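Local coordinates for protein taurocyamine kinase (Schistosoma mansoni, PDB 4WOD) that reversibly transfers the phosphoryl group of ATP to taurocyamine, yielding phosphotaurocyamine and ADP, as a duplicated member of the ATP:guanido phosphotransferase family, at residues 8-13 and 27-32; 108-113 and 337-342. The protein carries 4 engineered substitutions. All coordinates share one frame; numbering follows the deposited sequence.

Contact 1 (8-13 and 27-32). Engineered in segment 8-13: V11 (natural residue Ala).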
# COMPACT_ATOMS: atom_id res chain seq x y z
N ASN A 8 35.19 2.82 0.65
CA ASN A 8 34.84 1.98 1.81
C ASN A 8 33.37 2.06 2.13
O ASN A 8 32.74 1.06 2.46
CB ASN A 8 35.60 2.39 3.07
CG ASN A 8 37.04 1.90 3.07
OD1 ASN A 8 37.57 1.51 2.03
ND2 ASN A 8 37.69 1.95 4.23
N LEU A 9 32.84 3.27 2.07
CA LEU A 9 31.45 3.52 2.45
C LEU A 9 30.52 2.86 1.42
O LEU A 9 29.47 2.29 1.78
CB LEU A 9 31.19 5.04 2.55
CG LEU A 9 31.85 5.81 3.71
CD1 LEU A 9 31.52 7.33 3.67
CD2 LEU A 9 31.50 5.22 5.07
N GLN A 10 30.91 2.91 0.16
CA GLN A 10 30.13 2.26 -0.89
C GLN A 10 30.05 0.75 -0.66
O GLN A 10 28.97 0.17 -0.67
CB GLN A 10 30.72 2.52 -2.28
CG GLN A 10 29.91 1.88 -3.40
CD GLN A 10 30.77 1.53 -4.61
OE1 GLN A 10 31.92 1.15 -4.47
NE2 GLN A 10 30.20 1.68 -5.82
N VAL A 11 31.20 0.12 -0.46
CA VAL A 11 31.23 -1.31 -0.12
C VAL A 11 30.37 -1.65 1.11
O VAL A 11 29.62 -2.64 1.08
CB VAL A 11 32.67 -1.77 0.10
CG1 VAL A 11 32.71 -3.15 0.79
CG2 VAL A 11 33.38 -1.82 -1.24
N LYS A 12 30.45 -0.85 2.18
CA LYS A 12 29.62 -1.07 3.37
C LYS A 12 28.12 -1.00 3.05
O LYS A 12 27.34 -1.88 3.43
CB LYS A 12 29.96 -0.05 4.46
CG LYS A 12 31.28 -0.29 5.18
CD LYS A 12 31.52 0.76 6.26
CE LYS A 12 32.65 0.34 7.18
NZ LYS A 12 32.24 -0.79 8.06
N ILE A 13 27.74 0.05 2.34
CA ILE A 13 26.36 0.25 1.95
C ILE A 13 25.88 -0.87 1.02
O ILE A 13 24.77 -1.37 1.16
CB ILE A 13 26.19 1.62 1.27
CG1 ILE A 13 26.46 2.74 2.29
CG2 ILE A 13 24.79 1.75 0.68
CD1 ILE A 13 26.67 4.15 1.70
N LEU A 27 24.86 5.24 -5.85
CA LEU A 27 26.30 5.37 -5.57
C LEU A 27 27.07 4.27 -6.32
O LEU A 27 27.57 3.30 -5.73
CB LEU A 27 26.58 5.31 -4.07
CG LEU A 27 28.01 5.64 -3.61
CD1 LEU A 27 28.42 7.01 -4.12
CD2 LEU A 27 28.12 5.57 -2.10
N THR A 28 27.14 4.42 -7.64
CA THR A 28 27.71 3.40 -8.51
C THR A 28 29.23 3.48 -8.54
O THR A 28 29.82 4.47 -8.09
CB THR A 28 27.19 3.52 -9.94
OG1 THR A 28 27.70 4.72 -10.55
CG2 THR A 28 25.65 3.55 -9.94
N ASP A 29 29.85 2.44 -9.08
CA ASP A 29 31.29 2.45 -9.32
C ASP A 29 31.72 3.70 -10.09
O ASP A 29 32.70 4.35 -9.74
CB ASP A 29 31.74 1.18 -10.07
CG ASP A 29 31.68 -0.08 -9.20
OD1 ASP A 29 31.43 0.04 -7.98
OD2 ASP A 29 31.90 -1.19 -9.72
N ASP A 30 30.97 4.06 -11.14
CA ASP A 30 31.37 5.20 -11.95
C ASP A 30 31.28 6.50 -11.15
O ASP A 30 32.12 7.39 -11.29
CB ASP A 30 30.50 5.31 -13.21
CG ASP A 30 30.78 4.20 -14.21
OD1 ASP A 30 31.80 3.49 -14.03
OD2 ASP A 30 30.00 4.06 -15.17
N ILE A 31 30.25 6.59 -10.32
CA ILE A 31 30.05 7.77 -9.48
C ILE A 31 31.20 7.92 -8.47
O ILE A 31 31.74 9.00 -8.28
CB ILE A 31 28.69 7.71 -8.74
CG1 ILE A 31 27.54 8.07 -9.70
CG2 ILE A 31 28.71 8.63 -7.51
CD1 ILE A 31 27.53 9.55 -10.19
N VAL A 32 31.57 6.82 -7.84
CA VAL A 32 32.69 6.82 -6.90
C VAL A 32 33.98 7.23 -7.59
O VAL A 32 34.75 8.05 -7.07
CB VAL A 32 32.88 5.44 -6.25
CG1 VAL A 32 34.21 5.35 -5.48
CG2 VAL A 32 31.72 5.13 -5.33

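Contact 2 (108-113 and 337-342)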
# COMPACT_ATOMS: atom_id res chain seq x y z
N THR A 108 -10.93 27.48 4.48
CA THR A 108 -11.94 27.13 5.47
C THR A 108 -11.23 26.51 6.68
O THR A 108 -10.17 25.90 6.53
CB THR A 108 -13.01 26.15 4.90
OG1 THR A 108 -12.38 24.99 4.37
CG2 THR A 108 -13.82 26.84 3.81
N ASP A 109 -11.80 26.71 7.86
CA ASP A 109 -11.24 26.10 9.06
C ASP A 109 -11.40 24.59 8.93
O ASP A 109 -12.49 24.12 8.61
CB ASP A 109 -11.92 26.59 10.32
CG ASP A 109 -11.17 26.19 11.57
OD1 ASP A 109 -11.18 24.98 11.89
OD2 ASP A 109 -10.55 27.07 12.23
N LEU A 110 -10.33 23.83 9.19
CA LEU A 110 -10.38 22.39 8.91
C LEU A 110 -11.28 21.62 9.88
O LEU A 110 -11.67 20.48 9.60
CB LEU A 110 -8.96 21.80 8.91
CG LEU A 110 -8.27 22.09 7.57
CD1 LEU A 110 -6.79 21.65 7.54
CD2 LEU A 110 -9.05 21.45 6.43
N ASN A 111 -11.63 22.23 11.00
CA ASN A 111 -12.53 21.57 11.92
C ASN A 111 -13.99 21.64 11.46
O ASN A 111 -14.88 21.01 12.06
CB ASN A 111 -12.36 22.12 13.33
CG ASN A 111 -11.45 21.25 14.15
OD1 ASN A 111 -11.37 20.04 13.90
ND2 ASN A 111 -10.73 21.84 15.08
N THR A 112 -14.23 22.36 10.38
CA THR A 112 -15.54 22.33 9.72
C THR A 112 -15.93 20.89 9.35
O THR A 112 -17.10 20.54 9.35
CB THR A 112 -15.55 23.22 8.46
OG1 THR A 112 -15.15 24.55 8.81
CG2 THR A 112 -16.95 23.26 7.82
N TYR A 113 -14.93 20.06 9.07
CA TYR A 113 -15.18 18.70 8.57
C TYR A 113 -15.14 17.67 9.69
O TYR A 113 -14.25 16.81 9.74
CB TYR A 113 -14.19 18.40 7.43
CG TYR A 113 -14.14 19.60 6.52
CD1 TYR A 113 -15.25 19.95 5.75
CD2 TYR A 113 -13.05 20.44 6.52
CE1 TYR A 113 -15.23 21.08 4.97
CE2 TYR A 113 -13.02 21.58 5.74
CZ TYR A 113 -14.11 21.89 4.98
OH TYR A 113 -14.06 23.03 4.21
N GLU A 337 -2.65 22.19 -1.80
CA GLU A 337 -2.67 20.73 -1.86
C GLU A 337 -3.01 20.12 -0.50
O GLU A 337 -3.88 19.24 -0.39
CB GLU A 337 -1.32 20.19 -2.35
CG GLU A 337 -1.28 18.67 -2.42
CD GLU A 337 0.11 18.12 -2.69
OE1 GLU A 337 0.99 18.25 -1.81
OE2 GLU A 337 0.33 17.57 -3.79
N MET A 338 -2.35 20.61 0.55
CA MET A 338 -2.62 20.16 1.90
C MET A 338 -4.08 20.38 2.27
O MET A 338 -4.77 19.46 2.72
CB MET A 338 -1.73 20.89 2.91
CG MET A 338 -1.95 20.48 4.35
SD MET A 338 -3.14 21.55 5.22
CE MET A 338 -3.00 20.96 6.90
N HIS A 339 -4.55 21.60 2.08
CA HIS A 339 -5.88 21.94 2.57
C HIS A 339 -6.96 21.15 1.85
O HIS A 339 -7.90 20.64 2.48
CB HIS A 339 -6.16 23.42 2.44
CG HIS A 339 -7.47 23.82 3.04
ND1 HIS A 339 -8.63 23.89 2.31
CD2 HIS A 339 -7.80 24.14 4.31
CE1 HIS A 339 -9.63 24.24 3.10
NE2 HIS A 339 -9.15 24.41 4.32
N SER A 340 -6.83 21.07 0.52
CA SER A 340 -7.78 20.37 -0.32
C SER A 340 -7.83 18.89 0.02
O SER A 340 -8.90 18.33 0.22
CB SER A 340 -7.43 20.53 -1.80
OG SER A 340 -7.69 21.86 -2.21
N GLY A 341 -6.65 18.27 0.06
CA GLY A 341 -6.56 16.86 0.38
C GLY A 341 -7.04 16.52 1.78
O GLY A 341 -7.80 15.56 1.96
N VAL A 342 -6.60 17.30 2.77
CA VAL A 342 -6.97 17.01 4.15
C VAL A 342 -8.49 17.17 4.29
O VAL A 342 -9.16 16.34 4.92
CB VAL A 342 -6.21 17.91 5.18
CG1 VAL A 342 -6.89 17.87 6.51
CG2 VAL A 342 -4.75 17.47 5.34

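Contact 1 (8-13 and 27-32)
Q10 reaches from helix 6-14 to the start of helix 29-35 and carries most of this contact. The polar part is a pair of bonds from one amide nitrogen. Q10 NE2 donates to L27 O at 3.1 Å, with an N-H...O angle of 159°. This oxygen lies close to the plane of the amide, while the nitrogen sits somewhat out of the carbonyl plane of L27. Q10 NE2 also donates to D29 OD1 at 3.0 Å. That bond is more bent, at 148°, and it uses the anti lone pair of the carboxylate oxygen. The two acceptors engage the NH2 group together and fix the rotation of the amide. The side chains of Q10 and D29 cross at about a right angle. D29 OD1 has a second partner, forming a salt bridge with R14. The carboxylate charge, shared with R14, probably makes D29 OD1 a stronger acceptor than a neutral carbonyl.

L27 follows helix 22-26, and T28 is the N-cap of helix 29-35. T28 OG1 accepts from I31 N at 3.2 Å. The contact joins helix 6-14 to the start of helix 29-35 in the N-terminal phosphagen kinase domain, and Q10 binds the residues before and after the cap in sequence.

The apolar part lies alongside the amide. Q10 CG is anti to the backbone N (chi1 -179°), and the chain runs on extended toward the second helix. V32 CG2 packs against the aliphatic and amide carbons of Q10, coming to 3.8 Å from Q10 CD. L27 CD2 meets the root of the same side chain, 4.0 Å from Q10 CB. I13, one turn further on, adds a looser touch, with I13 CD1 4.3 Å from L27 CD2. L9 turns instead to helix 46-55, where it packs on A47, N51 and A54.

Contact 2 (108-113 and 337-342)
T108 meets H339 through its backbone carbonyl. H339 NE2 donates to T108 O at 2.9 Å, with an N-H...O angle of 154°. The oxygen sits at the ring edge, 16° out of the ring plane. H339 CG is anti to the backbone N (chi1 -175°). T108 OG1 lies in the plane of the same ring, 3.1 Å from H339 CE1. This T108 hydroxyl also shares a 2.6 Å hydrogen bond with Y113 OH, which ties the two ends of the loop segment together.

D109 begins an Asx turn, D109 OD1 accepting from N111 N at 2.9 Å. Its carbonyl oxygen takes two bonds, from T112 N and T112 OG1.

L110 supplies the apolar contact. L110 CD2 lies 3.6 Å from H339 NE2, oblique to the ring. L110 CD1 meets M338 CE and V342 CG1, each at 3.9 Å. The M338 chain is bent at chi2, and its terminal methyl touches the leucine.

Y113 offers one ring face to T112 CB, which lies 3.9 Å above the centre of the Y113 ring.

The loop before strand 117-126 is thus held to helix 331-355 in the catalytic domain of the first repeat. L110, M338 and V342 all pack on V280 of strand 277-283, while M338 and H339 also touch L236 of helix 236-251.

How the contacts relate
Both contacts belong to the first of the two kinase repeats, but they do not touch. The centres of contact 1 and contact 2 are 44 Å apart, and the nearest atoms of contact 1 and contact 2 are about 27 Å apart. They follow one another along the chain. Contact 1 joins helices within the N-terminal domain, whereas contact 2 pins a loop to a long helix of the catalytic domain. The bound arginine is about 12 Å from the side chain of I13 in contact 1. Contact 2 borders the predicted nucleotide site: the M338 side chain is about 4 Å from that of V280 and about 5 Å from that of T120, both predicted to bind ATP.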